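Side-chain contact in exopolyphosphatase (PDB 3MDQ), which probably hydrolyses inorganic polyphosphate from the chain end, releasing orthophosphate, as a member of the Ppx/GppA phosphatase family: residues E190-V193 and P194-K197. Residues are numbered along the deposited sequence; the frame is centred on the assembly and turned at random. Where two conformers were deposited one is given.
Sequences EVLV and PLEK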
loop_
_atom_site.group_PDB
_atom_site.type_symbol
_atom_site.label_atom_id
_atom_site.label_comp_id
_atom_site.label_asym_id
_atom_site.label_seq_id
_atom_site.Cartn_x
_atom_site.Cartn_y
_atom_site.Cartn_z
ATOM N N GLU A 190 8.812 -19.336 -4.988
ATOM C CA GLU A 190 8.177 -20.243 -4.038
ATOM C C GLU A 190 6.835 -19.695 -3.525
ATOM O O GLU A 190 5.863 -20.448 -3.395
ATOM C CB GLU A 190 9.133 -20.528 -2.866
ATOM C CG GLU A 190 10.380 -21.331 -3.252
ATOM C CD GLU A 190 10.053 -22.670 -3.888
ATOM O OE1 GLU A 190 9.196 -23.370 -3.335
ATOM O OE2 GLU A 190 10.584 -22.960 -4.979
ATOM N N VAL A 191 6.779 -18.393 -3.235
ATOM C CA VAL A 191 5.617 -17.757 -2.577
ATOM C C VAL A 191 4.445 -17.558 -3.542
ATOM O O VAL A 191 3.263 -17.776 -3.191
ATOM C CB VAL A 191 5.995 -16.358 -1.974
ATOM C CG1 VAL A 191 4.748 -15.632 -1.431
ATOM C CG2 VAL A 191 7.021 -16.484 -0.876
ATOM N N LEU A 192 4.772 -17.186 -4.770
ATOM C CA LEU A 192 3.765 -16.643 -5.701
ATOM C C LEU A 192 3.102 -17.650 -6.611
ATOM O O LEU A 192 2.436 -17.293 -7.571
ATOM C CB LEU A 192 4.355 -15.479 -6.506
ATOM C CG LEU A 192 4.777 -14.292 -5.652
ATOM C CD1 LEU A 192 5.435 -13.310 -6.617
ATOM C CD2 LEU A 192 3.590 -13.681 -4.910
ATOM N N VAL A 193 3.232 -18.940 -6.305
ATOM C CA VAL A 193 2.581 -19.942 -7.129
ATOM C C VAL A 193 1.085 -19.705 -7.342
ATOM O O VAL A 193 0.624 -19.803 -8.453
ATOM C CB VAL A 193 2.869 -21.396 -6.613
ATOM C CG1 VAL A 193 2.075 -22.417 -7.434
ATOM C CG2 VAL A 193 4.357 -21.693 -6.809
ATOM N N PRO A 194 0.348 -19.303 -6.298
ATOM C CA PRO A 194 -1.094 -19.088 -6.510
ATOM C C PRO A 194 -1.334 -17.903 -7.455
ATOM O O PRO A 194 -2.305 -17.885 -8.189
ATOM C CB PRO A 194 -1.607 -18.810 -5.106
ATOM C CG PRO A 194 -0.618 -19.510 -4.212
ATOM C CD PRO A 194 0.695 -19.316 -4.864
ATOM N N LEU A 195 -0.426 -16.924 -7.436
ATOM C CA LEU A 195 -0.530 -15.813 -8.366
ATOM C C LEU A 195 -0.268 -16.255 -9.801
ATOM O O LEU A 195 -1.016 -15.894 -10.724
ATOM C CB LEU A 195 0.389 -14.666 -7.962
ATOM C CG LEU A 195 0.468 -13.526 -8.962
ATOM C CD1 LEU A 195 -0.868 -12.739 -9.051
ATOM C CD2 LEU A 195 1.577 -12.565 -8.561
ATOM N N GLU A 196 0.747 -17.091 -10.002
ATOM C CA GLU A 196 1.036 -17.579 -11.323
ATOM C C GLU A 196 -0.173 -18.330 -11.896
ATOM O O GLU A 196 -0.533 -18.180 -13.080
ATOM C CB GLU A 196 2.209 -18.552 -11.298
ATOM C CG GLU A 196 3.533 -18.012 -11.097
ATOM C CD GLU A 196 4.523 -19.175 -11.288
ATOM O OE1 GLU A 196 4.768 -19.924 -10.328
ATOM O OE2 GLU A 196 4.936 -19.418 -12.443
ATOM N N LYS A 197 -0.783 -19.161 -11.059
ATOM C CA LYS A 197 -1.934 -19.951 -11.474
ATOM C C LYS A 197 -3.090 -19.051 -11.869
ATOM O O LYS A 197 -3.727 -19.272 -12.890
ATOM C CB LYS A 197 -2.315 -20.944 -10.373
ATOM C CG LYS A 197 -1.324 -22.086 -10.269
ATOM C CD LYS A 197 -1.749 -23.075 -9.191
ATOM C CE LYS A 197 -0.774 -24.238 -9.081
ATOM N NZ LYS A 197 -0.936 -24.899 -7.757
#
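Leu192 O accepts two backbone N-H groups where helix 178-191 stops and helix 193-202 starts. The bond from Glu196 N to Leu192 O is the sound one, 3.0 Å long and nearly straight, 160° at the hydrogen. Leu195 N also reaches Leu192 O at 2.9 Å, but its 118° angle makes that bond weak. Leu192 thus takes the N-cap position, and one residue on, Lys197 N makes the next i to i+4 bond, to Val193 O at 3.0 Å. Pro194, in the first turn of the new helix, has no N-H to give; the peptide link itself holds Pro194 CD close to Val193 CB, 3.5 Å, while the same CD rests 3.4 Å from Val191 O.

Among the side chains, Val193 is shared between two long neighbours. Its CG1 stands anti to the backbone N (chi1 175°) and meets the last methylene of Lys197, CE, at 3.8 Å, with the ammonium nitrogen just beyond; the extended lysine chain runs back past Val193 O to get there. Glu196 lies along the other side branch, its OE1 near Val193 CA and 4.0 Å from Val193 CG2. On the buried side Leu192 and Leu195 make a looser apolar contact through their CB atoms, and their branches continue into the protein interior.

This is a tight helix-to-helix junction in the domain built on the six-stranded mixed sheet. Both leucines rest on Phe145 of strand 143-148, Leu195 also on Trp155 and Pro194 on Gln157 of the edge strand 153-159, while Leu192 and Glu196 touch helix 267-286 through Leu279, His282 and Leu286.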